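Local coordinates for protein peroxinectin A (Dictyostelium discoideum, PDB 6ERC) that uses hydrogen peroxide at a bound heme to oxidise phenolic donors, and has iodide and thiocyanate peroxidase activity, at residues 24-29 with 82-87; 296-301 with 384-389; 313-318 with 348-353. All coordinates share one frame; numbering follows the deposited sequence.

Contact 1: residues 24-29 with 82-87; sequences TPFIRL and NMALSK. With NA (sodium ion), chain K; HEM (protoporphyrin IX containing Fe), chain F.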
loop_
_atom_site.group_PDB
_atom_site.type_symbol
_atom_site.label_atom_id
_atom_site.label_comp_id
_atom_site.label_asym_id
_atom_site.label_seq_id
_atom_site.Cartn_x
_atom_site.Cartn_y
_atom_site.Cartn_z
ATOM N N THR A 24 -0.107 10.804 13.594
ATOM C CA THR A 24 -0.117 10.242 14.940
ATOM C C THR A 24 0.754 8.989 15.005
ATOM O O THR A 24 0.891 8.272 14.005
ATOM C CB THR A 24 -1.539 9.884 15.391
ATOM O OG1 THR A 24 -2.114 8.942 14.480
ATOM C CG2 THR A 24 -2.413 11.129 15.461
ATOM N N PRO A 25 1.369 8.708 16.158
ATOM C CA PRO A 25 2.263 7.545 16.250
ATOM C C PRO A 25 1.560 6.260 15.842
ATOM O O PRO A 25 0.348 6.093 16.025
ATOM C CB PRO A 25 2.668 7.503 17.733
ATOM C CG PRO A 25 2.267 8.824 18.335
ATOM C CD PRO A 25 1.469 9.604 17.325
ATOM N N PHE A 26 2.341 5.358 15.251
ATOM C CA PHE A 26 1.844 4.024 14.939
ATOM C C PHE A 26 1.587 3.233 16.219
ATOM O O PHE A 26 2.038 3.593 17.313
ATOM C CB PHE A 26 2.836 3.253 14.059
ATOM C CG PHE A 26 2.836 3.676 12.620
ATOM C CD1 PHE A 26 1.837 3.254 11.758
ATOM C CD2 PHE A 26 3.859 4.464 12.114
ATOM C CE1 PHE A 26 1.848 3.628 10.426
ATOM C CE2 PHE A 26 3.873 4.840 10.783
ATOM C CZ PHE A 26 2.866 4.420 9.939
ATOM N N ILE A 27 0.862 2.138 16.063
ATOM C CA ILE A 27 0.646 1.183 17.139
ATOM C C ILE A 27 1.704 0.088 17.039
ATOM O O ILE A 27 2.301 -0.136 15.984
ATOM C CB ILE A 27 -0.789 0.594 17.083
ATOM C CG1 ILE A 27 -1.833 1.693 17.301
ATOM C CG2 ILE A 27 -0.995 -0.514 18.108
ATOM C CD1 ILE A 27 -1.760 2.371 18.664
ATOM N N ARG A 28 1.954 -0.591 18.156
ATOM C CA ARG A 28 2.871 -1.721 18.205
ATOM C C ARG A 28 2.123 -2.957 18.682
ATOM O O ARG A 28 1.452 -2.920 19.718
ATOM C CB ARG A 28 4.055 -1.439 19.137
ATOM C CG ARG A 28 4.978 -0.326 18.677
ATOM C CD ARG A 28 6.030 -0.818 17.694
ATOM N NE ARG A 28 6.938 0.261 17.316
ATOM C CZ ARG A 28 7.967 0.129 16.485
ATOM N NH1 ARG A 28 8.239 -1.045 15.932
ATOM N NH2 ARG A 28 8.726 1.178 16.207
ATOM N N LEU A 29 2.235 -4.045 17.921
ATOM C CA LEU A 29 1.800 -5.343 18.421
ATOM C C LEU A 29 2.864 -5.986 19.295
ATOM O O LEU A 29 2.533 -6.763 20.198
ATOM C CB LEU A 29 1.463 -6.277 17.258
ATOM C CG LEU A 29 0.477 -5.755 16.212
ATOM C CD1 LEU A 29 0.242 -6.820 15.153
ATOM C CD2 LEU A 29 -0.833 -5.332 16.858
ATOM N N ASN A 82 -4.619 4.155 1.378
ATOM C CA ASN A 82 -5.731 4.660 2.171
ATOM C C ASN A 82 -5.473 4.586 3.670
ATOM O O ASN A 82 -6.341 4.996 4.448
ATOM C CB ASN A 82 -7.013 3.876 1.857
ATOM C CG ASN A 82 -7.752 4.415 0.650
ATOM O OD1 ASN A 82 -8.526 5.368 0.759
ATOM N ND2 ASN A 82 -7.531 3.799 -0.505
ATOM N N MET A 83 -4.315 4.085 4.097
ATOM C CA MET A 83 -4.146 3.719 5.501
ATOM C C MET A 83 -2.855 4.219 6.137
ATOM O O MET A 83 -2.885 4.658 7.288
ATOM C CB MET A 83 -4.224 2.190 5.632
ATOM C CG MET A 83 -5.558 1.602 5.205
ATOM S SD MET A 83 -5.630 -0.196 5.352
ATOM C CE MET A 83 -5.460 -0.397 7.118
ATOM N N ALA A 84 -1.723 4.150 5.439
ATOM C CA ALA A 84 -0.446 4.400 6.096
ATOM C C ALA A 84 0.545 5.073 5.157
ATOM O O ALA A 84 0.603 4.758 3.967
ATOM C CB ALA A 84 0.158 3.093 6.620
ATOM N N LEU A 85 1.333 5.992 5.715
ATOM C CA LEU A 85 2.472 6.578 5.017
ATOM C C LEU A 85 3.587 6.805 6.025
ATOM O O LEU A 85 3.401 7.532 7.004
ATOM C CB LEU A 85 2.105 7.899 4.336
ATOM C CG LEU A 85 3.277 8.606 3.646
ATOM C CD1 LEU A 85 3.709 7.837 2.409
ATOM C CD2 LEU A 85 2.929 10.039 3.298
ATOM N N SER A 86 4.746 6.195 5.777
ATOM C CA SER A 86 5.918 6.383 6.631
ATOM C C SER A 86 6.773 7.490 6.023
ATOM O O SER A 86 7.796 7.255 5.379
ATOM C CB SER A 86 6.687 5.077 6.773
ATOM O OG SER A 86 5.886 4.089 7.396
ATOM N N LYS A 87 6.333 8.723 6.234
ATOM C CA LYS A 87 6.991 9.869 5.614
ATOM C C LYS A 87 8.351 10.100 6.264
ATOM O O LYS A 87 8.415 10.277 7.487
ATOM C CB LYS A 87 6.118 11.112 5.744
ATOM C CG LYS A 87 6.565 12.281 4.870
ATOM C CD LYS A 87 5.573 13.440 4.931
ATOM C CE LYS A 87 6.055 14.648 4.139
ATOM N NZ LYS A 87 6.157 14.357 2.680
HETATM NA NA NA K . -7.084 7.182 5.241
HETATM C CHA HEM F . 5.823 1.094 0.624
HETATM C CHB HEM F . 6.750 1.029 -4.121
HETATM C CHC HEM F . 3.330 -2.379 -4.721
HETATM C CHD HEM F . 2.586 -2.473 0.064
HETATM C C1A HEM F . 6.408 1.322 -0.597
HETATM C C2A HEM F . 7.572 2.140 -0.834
HETATM C C3A HEM F . 7.838 2.125 -2.143
HETATM C C4A HEM F . 6.839 1.297 -2.779
HETATM C CMA HEM F . 8.987 2.858 -2.870
HETATM C CAA HEM F . 8.356 2.873 0.267
HETATM C CBA HEM F . 9.715 2.195 0.365
HETATM C CGA HEM F . 10.310 2.435 1.728
HETATM O O1A HEM F . 9.721 1.972 2.739
HETATM O O2A HEM F . 11.386 3.081 1.804
HETATM C C1B HEM F . 5.890 0.118 -4.686
HETATM C C2B HEM F . 5.796 -0.162 -6.097
HETATM C C3B HEM F . 4.850 -1.100 -6.272
HETATM C C4B HEM F . 4.317 -1.444 -4.968
HETATM C CMB HEM F . 6.671 0.553 -7.146
HETATM C CAB HEM F . 4.351 -1.767 -7.575
HETATM C CBB HEM F . 4.889 -1.523 -8.775
HETATM C C1C HEM F . 2.831 -2.715 -3.482
HETATM C C2C HEM F . 1.806 -3.707 -3.204
HETATM C C3C HEM F . 1.600 -3.729 -1.870
HETATM C C4C HEM F . 2.491 -2.752 -1.282
HETATM C CMC HEM F . 1.150 -4.536 -4.329
HETATM C CAC HEM F . 0.652 -4.559 -0.965
HETATM C CBC HEM F . -0.224 -5.476 -1.381
HETATM C C1D HEM F . 3.363 -1.488 0.623
HETATM C C2D HEM F . 3.351 -1.086 2.011
HETATM C C3D HEM F . 4.253 -0.110 2.157
HETATM C C4D HEM F . 4.852 0.153 0.873
HETATM C CMD HEM F . 2.464 -1.717 3.103
HETATM C CAD HEM F . 4.603 0.665 3.439
HETATM C CBD HEM F . 3.500 1.707 3.596
HETATM C CGD HEM F . 4.033 2.980 4.208
HETATM O O1D HEM F . 4.560 3.831 3.447
HETATM O O2D HEM F . 3.932 3.160 5.448
HETATM N NA HEM F . 5.983 0.823 -1.808
HETATM N NB HEM F . 4.976 -0.678 -4.024
HETATM N NC HEM F . 3.222 -2.153 -2.285
HETATM N ND HEM F . 4.289 -0.710 -0.041
HETATM FE FE HEM F . 4.588 -0.656 -2.014
#

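Contact 2: residues 296-301 with 384-389; sequences FTTTAF and LQRNRD. With HEM (protoporphyrin IX containing Fe), chain F.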
loop_
_atom_site.group_PDB
_atom_site.type_symbol
_atom_site.label_atom_id
_atom_site.label_comp_id
_atom_site.label_asym_id
_atom_site.label_seq_id
_atom_site.Cartn_x
_atom_site.Cartn_y
_atom_site.Cartn_z
ATOM N N PHE A 296 2.239 -3.959 10.766
ATOM C CA PHE A 296 1.375 -4.144 9.603
ATOM C C PHE A 296 1.961 -3.458 8.377
ATOM O O PHE A 296 2.212 -4.096 7.349
ATOM C CB PHE A 296 -0.026 -3.605 9.907
ATOM C CG PHE A 296 -0.956 -3.606 8.719
ATOM C CD1 PHE A 296 -1.667 -4.745 8.375
ATOM C CD2 PHE A 296 -1.131 -2.461 7.955
ATOM C CE1 PHE A 296 -2.526 -4.747 7.286
ATOM C CE2 PHE A 296 -1.992 -2.458 6.864
ATOM C CZ PHE A 296 -2.688 -3.601 6.532
ATOM N N THR A 297 2.193 -2.149 8.469
ATOM C CA THR A 297 2.656 -1.403 7.309
ATOM C C THR A 297 4.134 -1.641 7.025
ATOM O O THR A 297 4.539 -1.666 5.858
ATOM C CB THR A 297 2.385 0.092 7.507
ATOM O OG1 THR A 297 2.669 0.796 6.294
ATOM C CG2 THR A 297 3.231 0.673 8.629
ATOM N N THR A 298 4.948 -1.831 8.064
ATOM C CA THR A 298 6.384 -1.985 7.860
ATOM C C THR A 298 6.747 -3.393 7.402
ATOM O O THR A 298 7.652 -3.563 6.578
ATOM C CB THR A 298 7.136 -1.648 9.149
ATOM O OG1 THR A 298 6.686 -0.384 9.656
ATOM C CG2 THR A 298 8.634 -1.582 8.891
ATOM N N THR A 299 6.056 -4.414 7.917
ATOM C CA THR A 299 6.474 -5.801 7.720
ATOM C C THR A 299 5.430 -6.614 6.965
ATOM O O THR A 299 5.686 -7.021 5.829
ATOM C CB THR A 299 6.787 -6.436 9.077
ATOM O OG1 THR A 299 7.591 -5.539 9.855
ATOM C CG2 THR A 299 7.532 -7.753 8.892
ATOM N N ALA A 300 4.264 -6.871 7.557
ATOM C CA ALA A 300 3.346 -7.864 7.007
ATOM C C ALA A 300 2.838 -7.458 5.626
ATOM O O ALA A 300 2.972 -8.211 4.656
ATOM C CB ALA A 300 2.178 -8.077 7.969
ATOM N N PHE A 301 2.244 -6.273 5.518
ATOM C CA PHE A 301 1.549 -5.902 4.294
ATOM C C PHE A 301 2.483 -5.476 3.169
ATOM O O PHE A 301 1.999 -5.139 2.083
ATOM C CB PHE A 301 0.547 -4.781 4.574
ATOM C CG PHE A 301 -0.598 -4.749 3.609
ATOM C CD1 PHE A 301 -1.630 -5.661 3.719
ATOM C CD2 PHE A 301 -0.641 -3.814 2.590
ATOM C CE1 PHE A 301 -2.688 -5.639 2.831
ATOM C CE2 PHE A 301 -1.697 -3.789 1.700
ATOM C CZ PHE A 301 -2.721 -4.702 1.821
ATOM N N LEU A 384 14.101 -3.702 4.138
ATOM C CA LEU A 384 14.963 -4.138 5.232
ATOM C C LEU A 384 15.403 -2.955 6.084
ATOM O O LEU A 384 15.351 -3.008 7.317
ATOM C CB LEU A 384 16.177 -4.883 4.679
ATOM C CG LEU A 384 16.045 -6.397 4.493
ATOM C CD1 LEU A 384 15.871 -7.107 5.830
ATOM C CD2 LEU A 384 14.901 -6.739 3.558
ATOM N N GLN A 385 15.838 -1.871 5.440
ATOM C CA GLN A 385 16.188 -0.664 6.180
ATOM C C GLN A 385 15.026 -0.193 7.042
ATOM O O GLN A 385 15.198 0.099 8.232
ATOM C CB GLN A 385 16.606 0.438 5.211
ATOM C CG GLN A 385 17.917 0.177 4.523
ATOM C CD GLN A 385 19.110 0.445 5.417
ATOM O OE1 GLN A 385 19.871 -0.465 5.741
ATOM N NE2 GLN A 385 19.281 1.699 5.816
ATOM N N ARG A 386 13.828 -0.108 6.451
ATOM C CA ARG A 386 12.675 0.423 7.170
ATOM C C ARG A 386 12.348 -0.429 8.389
ATOM O O ARG A 386 12.035 0.104 9.460
ATOM C CB ARG A 386 11.470 0.509 6.228
ATOM C CG ARG A 386 10.317 1.368 6.741
ATOM C CD ARG A 386 10.657 2.850 6.733
ATOM N NE ARG A 386 11.073 3.322 5.415
ATOM C CZ ARG A 386 11.519 4.550 5.166
ATOM N NH1 ARG A 386 11.611 5.440 6.146
ATOM N NH2 ARG A 386 11.879 4.890 3.938
ATOM N N ASN A 387 12.411 -1.755 8.248
ATOM C CA ASN A 387 12.198 -2.627 9.397
ATOM C C ASN A 387 13.256 -2.387 10.467
ATOM O O ASN A 387 12.941 -2.316 11.661
ATOM C CB ASN A 387 12.206 -4.091 8.956
ATOM C CG ASN A 387 10.981 -4.465 8.146
ATOM O OD1 ASN A 387 9.961 -4.878 8.695
ATOM N ND2 ASN A 387 11.080 -4.330 6.830
ATOM N N ARG A 388 14.520 -2.260 10.055
ATOM C CA ARG A 388 15.590 -1.984 11.006
ATOM C C ARG A 388 15.527 -0.549 11.510
ATOM O O ARG A 388 15.941 -0.270 12.642
ATOM C CB ARG A 388 16.942 -2.273 10.355
ATOM C CG ARG A 388 17.125 -3.735 9.986
ATOM C CD ARG A 388 18.326 -3.952 9.090
ATOM N NE ARG A 388 18.500 -5.363 8.761
ATOM C CZ ARG A 388 19.544 -5.857 8.103
ATOM N NH1 ARG A 388 20.520 -5.052 7.700
ATOM N NH2 ARG A 388 19.616 -7.157 7.851
ATOM N N ASP A 389 15.014 0.368 10.686
ATOM C CA ASP A 389 14.770 1.735 11.136
ATOM C C ASP A 389 13.711 1.763 12.232
ATOM O O ASP A 389 13.873 2.441 13.253
ATOM C CB ASP A 389 14.348 2.594 9.942
ATOM C CG ASP A 389 14.006 4.023 10.330
ATOM O OD1 ASP A 389 14.126 4.379 11.521
ATOM O OD2 ASP A 389 13.617 4.797 9.431
HETATM C CHA HEM F . 5.823 1.094 0.624
HETATM C CHB HEM F . 6.750 1.029 -4.121
HETATM C CHC HEM F . 3.330 -2.379 -4.721
HETATM C CHD HEM F . 2.586 -2.473 0.064
HETATM C C1A HEM F . 6.408 1.322 -0.597
HETATM C C2A HEM F . 7.572 2.140 -0.834
HETATM C C3A HEM F . 7.838 2.125 -2.143
HETATM C C4A HEM F . 6.839 1.297 -2.779
HETATM C CMA HEM F . 8.987 2.858 -2.870
HETATM C CAA HEM F . 8.356 2.873 0.267
HETATM C CBA HEM F . 9.715 2.195 0.365
HETATM C CGA HEM F . 10.310 2.435 1.728
HETATM O O1A HEM F . 9.721 1.972 2.739
HETATM O O2A HEM F . 11.386 3.081 1.804
HETATM C C1B HEM F . 5.890 0.118 -4.686
HETATM C C2B HEM F . 5.796 -0.162 -6.097
HETATM C C3B HEM F . 4.850 -1.100 -6.272
HETATM C C4B HEM F . 4.317 -1.444 -4.968
HETATM C CMB HEM F . 6.671 0.553 -7.146
HETATM C CAB HEM F . 4.351 -1.767 -7.575
HETATM C CBB HEM F . 4.889 -1.523 -8.775
HETATM C C1C HEM F . 2.831 -2.715 -3.482
HETATM C C2C HEM F . 1.806 -3.707 -3.204
HETATM C C3C HEM F . 1.600 -3.729 -1.870
HETATM C C4C HEM F . 2.491 -2.752 -1.282
HETATM C CMC HEM F . 1.150 -4.536 -4.329
HETATM C CAC HEM F . 0.652 -4.559 -0.965
HETATM C CBC HEM F . -0.224 -5.476 -1.381
HETATM C C1D HEM F . 3.363 -1.488 0.623
HETATM C C2D HEM F . 3.351 -1.086 2.011
HETATM C C3D HEM F . 4.253 -0.110 2.157
HETATM C C4D HEM F . 4.852 0.153 0.873
HETATM C CMD HEM F . 2.464 -1.717 3.103
HETATM C CAD HEM F . 4.603 0.665 3.439
HETATM C CBD HEM F . 3.500 1.707 3.596
HETATM C CGD HEM F . 4.033 2.980 4.208
HETATM O O1D HEM F . 4.560 3.831 3.447
HETATM O O2D HEM F . 3.932 3.160 5.448
HETATM N NA HEM F . 5.983 0.823 -1.808
HETATM N NB HEM F . 4.976 -0.678 -4.024
HETATM N NC HEM F . 3.222 -2.153 -2.285
HETATM N ND HEM F . 4.289 -0.710 -0.041
HETATM FE FE HEM F . 4.588 -0.656 -2.014
#

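Contact 3: residues 313-318 with 348-353; sequences EYYSEN and LIINEE. With NAG (2-acetamido-2-deoxy-beta-D-glucopyranose), chain E.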
loop_
_atom_site.group_PDB
_atom_site.type_symbol
_atom_site.label_atom_id
_atom_site.label_comp_id
_atom_site.label_asym_id
_atom_site.label_seq_id
_atom_site.Cartn_x
_atom_site.Cartn_y
_atom_site.Cartn_z
ATOM N N GLU A 313 0.594 -5.526 -18.826
ATOM C CA GLU A 313 -0.013 -5.930 -20.088
ATOM C C GLU A 313 -1.005 -4.888 -20.599
ATOM O O GLU A 313 -1.680 -4.202 -19.825
ATOM C CB GLU A 313 -0.726 -7.275 -19.930
ATOM C CG GLU A 313 0.200 -8.465 -19.707
ATOM C CD GLU A 313 1.014 -8.819 -20.942
ATOM O OE1 GLU A 313 0.578 -8.476 -22.063
ATOM O OE2 GLU A 313 2.089 -9.440 -20.795
ATOM N N TYR A 314 -1.085 -4.781 -21.927
ATOM C CA TYR A 314 -2.035 -3.915 -22.615
ATOM C C TYR A 314 -2.832 -4.749 -23.605
ATOM O O TYR A 314 -2.253 -5.520 -24.376
ATOM C CB TYR A 314 -1.334 -2.780 -23.369
ATOM C CG TYR A 314 -0.845 -1.649 -22.502
ATOM C CD1 TYR A 314 0.281 -1.795 -21.704
ATOM C CD2 TYR A 314 -1.495 -0.423 -22.500
ATOM C CE1 TYR A 314 0.739 -0.756 -20.913
ATOM C CE2 TYR A 314 -1.048 0.623 -21.716
ATOM C CZ TYR A 314 0.070 0.453 -20.926
ATOM O OH TYR A 314 0.522 1.489 -20.139
ATOM N N TYR A 315 -4.152 -4.580 -23.594
ATOM C CA TYR A 315 -5.029 -5.260 -24.534
ATOM C C TYR A 315 -5.965 -4.249 -25.178
ATOM O O TYR A 315 -6.363 -3.262 -24.556
ATOM C CB TYR A 315 -5.838 -6.367 -23.844
ATOM C CG TYR A 315 -5.046 -7.629 -23.593
ATOM C CD1 TYR A 315 -5.027 -8.654 -24.529
ATOM C CD2 TYR A 315 -4.315 -7.793 -22.424
ATOM C CE1 TYR A 315 -4.306 -9.808 -24.309
ATOM C CE2 TYR A 315 -3.588 -8.946 -22.194
ATOM C CZ TYR A 315 -3.587 -9.951 -23.141
ATOM O OH TYR A 315 -2.866 -11.104 -22.927
ATOM N N SER A 316 -6.308 -4.497 -26.438
ATOM C CA SER A 316 -7.195 -3.606 -27.167
ATOM C C SER A 316 -8.640 -4.103 -27.084
ATOM O O SER A 316 -8.938 -5.142 -26.490
ATOM C CB SER A 316 -6.738 -3.471 -28.617
ATOM O OG SER A 316 -6.889 -4.690 -29.315
ATOM N N GLU A 317 -9.554 -3.343 -27.694
ATOM C CA GLU A 317 -10.973 -3.665 -27.597
ATOM C C GLU A 317 -11.269 -5.067 -28.122
ATOM O O GLU A 317 -12.052 -5.808 -27.517
ATOM C CB GLU A 317 -11.797 -2.624 -28.356
ATOM C CG GLU A 317 -13.287 -2.664 -28.049
ATOM C CD GLU A 317 -14.083 -1.702 -28.905
ATOM O OE1 GLU A 317 -13.463 -0.914 -29.649
ATOM O OE2 GLU A 317 -15.329 -1.741 -28.835
ATOM N N ASN A 318 -10.651 -5.454 -29.240
ATOM C CA ASN A 318 -10.927 -6.748 -29.850
ATOM C C ASN A 318 -10.081 -7.875 -29.258
ATOM O O ASN A 318 -9.937 -8.927 -29.891
ATOM C CB ASN A 318 -10.735 -6.677 -31.372
ATOM C CG ASN A 318 -9.336 -6.250 -31.781
ATOM O OD1 ASN A 318 -8.364 -6.461 -31.057
ATOM N ND2 ASN A 318 -9.232 -5.634 -32.959
ATOM N N LEU A 348 -4.630 -5.975 -16.502
ATOM C CA LEU A 348 -4.535 -6.207 -15.064
ATOM C C LEU A 348 -5.402 -7.382 -14.624
ATOM O O LEU A 348 -5.019 -8.139 -13.724
ATOM C CB LEU A 348 -4.934 -4.944 -14.302
ATOM C CG LEU A 348 -4.024 -3.724 -14.446
ATOM C CD1 LEU A 348 -4.646 -2.538 -13.726
ATOM C CD2 LEU A 348 -2.630 -4.002 -13.907
ATOM N N ILE A 349 -6.578 -7.544 -15.234
ATOM C CA ILE A 349 -7.513 -8.573 -14.788
ATOM C C ILE A 349 -7.253 -9.932 -15.428
ATOM O O ILE A 349 -7.757 -10.946 -14.926
ATOM C CB ILE A 349 -8.973 -8.160 -15.056
ATOM C CG1 ILE A 349 -9.258 -8.067 -16.562
ATOM C CG2 ILE A 349 -9.280 -6.837 -14.365
ATOM C CD1 ILE A 349 -10.727 -7.866 -16.901
ATOM N N ILE A 350 -6.485 -9.986 -16.516
ATOM C CA ILE A 350 -6.246 -11.242 -17.221
ATOM C C ILE A 350 -4.876 -11.800 -16.852
ATOM O O ILE A 350 -4.682 -13.020 -16.813
ATOM C CB ILE A 350 -6.375 -11.052 -18.747
ATOM C CG1 ILE A 350 -6.539 -12.401 -19.449
ATOM C CG2 ILE A 350 -5.168 -10.310 -19.325
ATOM C CD1 ILE A 350 -7.911 -13.020 -19.283
ATOM N N ASN A 351 -3.919 -10.916 -16.575
ATOM C CA ASN A 351 -2.532 -11.326 -16.396
ATOM C C ASN A 351 -2.286 -11.806 -14.969
ATOM O O ASN A 351 -2.651 -11.128 -14.003
ATOM C CB ASN A 351 -1.597 -10.164 -16.734
ATOM C CG ASN A 351 -0.140 -10.575 -16.756
ATOM O OD1 ASN A 351 0.189 -11.733 -17.015
ATOM N ND2 ASN A 351 0.744 -9.624 -16.483
ATOM N N GLU A 352 -1.658 -12.975 -14.839
ATOM C CA GLU A 352 -1.371 -13.548 -13.532
ATOM C C GLU A 352 -0.157 -12.869 -12.911
ATOM O O GLU A 352 0.829 -12.580 -13.596
ATOM C CB GLU A 352 -1.122 -15.052 -13.649
ATOM C CG GLU A 352 -1.152 -15.788 -12.319
ATOM C CD GLU A 352 -0.724 -17.241 -12.442
ATOM O OE1 GLU A 352 0.491 -17.495 -12.617
ATOM O OE2 GLU A 352 -1.604 -18.125 -12.369
ATOM N N GLU A 353 -0.230 -12.618 -11.605
ATOM C CA GLU A 353 0.832 -11.906 -10.906
ATOM C C GLU A 353 1.924 -12.882 -10.469
ATOM O O GLU A 353 1.917 -14.069 -10.809
ATOM C CB GLU A 353 0.272 -11.137 -9.710
ATOM C CG GLU A 353 -0.148 -12.009 -8.534
ATOM C CD GLU A 353 -0.469 -11.197 -7.300
ATOM O OE1 GLU A 353 -0.443 -9.951 -7.387
ATOM O OE2 GLU A 353 -0.737 -11.802 -6.240
HETATM C C1 NAG E . -8.602 -4.996 -33.615
HETATM C C2 NAG E . -7.543 -3.980 -33.134
HETATM C C3 NAG E . -6.295 -4.028 -34.024
HETATM C C4 NAG E . -5.792 -5.453 -34.198
HETATM C C5 NAG E . -6.922 -6.330 -34.710
HETATM C C6 NAG E . -6.518 -7.774 -34.899
HETATM C C7 NAG E . -8.928 -2.140 -32.209
HETATM C C8 NAG E . -9.346 -3.074 -31.116
HETATM N N2 NAG E . -8.084 -2.629 -33.127
HETATM O O3 NAG E . -5.275 -3.226 -33.442
HETATM O O4 NAG E . -4.726 -5.474 -35.140
HETATM O O5 NAG E . -7.997 -6.305 -33.762
HETATM O O6 NAG E . -5.132 -7.967 -34.655
HETATM O O7 NAG E . -9.344 -0.986 -32.266
HETATM O O HOH W 1 2.621 -11.576 -18.477
#

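Contact 1: residues 24-29 with 82-87
F26 reaches from segment 24-29 to the loop residues A84 and S86. CE1 at the ring edge meets A84 CB at 4.2 Å, near the ring plane. CZ comes within 4.0 Å of S86 OG, obliquely to the ring. No hydrogen bond joins the two segments. S86 turns its polar groups to the heme. Its OG donates to HEM O2D at 2.9 Å, and its N gives a weak bond to HEM O1D at 3.3 Å. One residue thus meets both oxygens of the same propionate. The S86 torsion (chi1 -62°) sets OG beside the backbone N, which lets the two donors serve one carboxylate.

Further out, the F26 ring also packs on Q142 and N144 of strand 139-144. N144 bonds through its side chain to L85 N and M83 O, which holds the loop in place. At the start of the loop, N82 O binds the sodium ion at 2.4 Å. G147, Y149, D151 and N153 complete that site. L85 packs on R213, the predicted transition state stabiliser. F26 packs behind the residues that touch the propionate, whose negative charge is probably stabilised by the S86 hydroxyl and N-H.

Contact 2: residues 296-301 with 384-389
T299 and N387 make the one hydrogen bond between the segments. T299 OG1 donates to N387 OD1 at 2.7 Å. The donor lies nearly in line with the amide C=O, at a C=O...donor angle of 174°. N387 is held from its other end too, since ND2 donates to N383 O one turn back in its own helix. With CG beside the backbone N (chi1 -71°), the amide can meet both partners.

T298 adds van der Waals contact. Its CG2 lies against the N387 side chain and 4.0 Å from R386 CG. The T298 and N387 side chains pass each other in opposite directions. T298 OG1 bonds instead to N294 O of its own helix.

These are two helices of the animal heme peroxidase fold, 294-300 and 379-390. Their short segments cross at -125°, with axes 9.5 Å apart at closest approach. The first has a wider pi-type turn, closed by F301 N to F296 O.

Each helix also bonds to a different heme propionate. T297 OG1 donates to HEM O2D at 2.8 Å. R386 NH2 donates to HEM O2A at 2.8 Å, nearly straight, and NE reaches O1A at 3.3 Å. The R386 chain is bent at chi2 and chi3, which brings the edge of its guanidinium to the carboxylate. A leucine in its place would probably leave this propionate without two donors and part of its balancing charge. NH1 bonds to T119. The F301 ring meets the heme rim: its edge faces the CMD methyl, and CE2 lies 3.6 Å from the vinyl carbon HEM CAC.

Contact 3: residues 313-318 with 348-353
E313 begins the contact by laying its aliphatic CG against the amide of N351. CG lies 3.5 Å from N351 ND2. The two side chains cross at about a right angle, and the carboxylate and amide planes stand 81° apart. No direct hydrogen bond joins them. A water links their polar ends instead, donating to E313 OE2 at 3.2 Å and to N351 OD1 at 2.8 Å. The bend of the E313 chain at chi2 (-70°) lets CG rest on the N351 amide while the carboxylate turns to the water and to R321. E313 OE2 forms a salt bridge with R321 on the paired strand, so the buried carboxylate has a charged mate. N351 ND2 gives a weak hydrogen bond to D70. The amide is thus engaged at both its oxygen and its nitrogen.

This part of the fold is a two-stranded antiparallel hairpin, 311-315 with 321-326, set beside helix 342-350. The backbone of Y314 pairs with L322 across the hairpin.

Y315 turns back toward the helix. Its ring CE2 meets I350 CG2 at 3.5 Å, and CD2 and CZ are each 4.1 Å from the same methyl. The ring and the isoleucine side chain cross at about a right angle. The methyl comes in obliquely to the ring. I350 is exposed, so this apolar pair lies at the protein surface. Y315 O has a weak hydrogen bond to R346 of the same helix.

Beyond Y315 the chain moves away from helix 342-350 and enters the hairpin turn. N318 carries an N-linked N-acetylglucosamine through ND2. The sugar's acetyl methyl, C8, lies near the backbone of E317. N318 OD1 bonds to T320 OG1.

How the contacts relate
Contacts 1 and 2 are buried neighbours, with centres 11 Å apart, and both touch the heme. Helix 294-300 is shared: it is a segment of contact 2, and F26 and A84 of contact 1 pack on its T297. S86 and T297 donate to the same propionate oxygen, whereas R386 serves the other propionate. Contact 3 uses a separate hairpin and helix 342-350 on the far side of the chain's centre, its own centre 34 Å from that of contact 1. It is only partly buried and ends at a glycan. In sequence it is nested inside the loop that contact 2 closes. Contact 2 has a direct hydrogen bond between its segments, contact 1 has apolar packing, and contact 3 adds a water bridge.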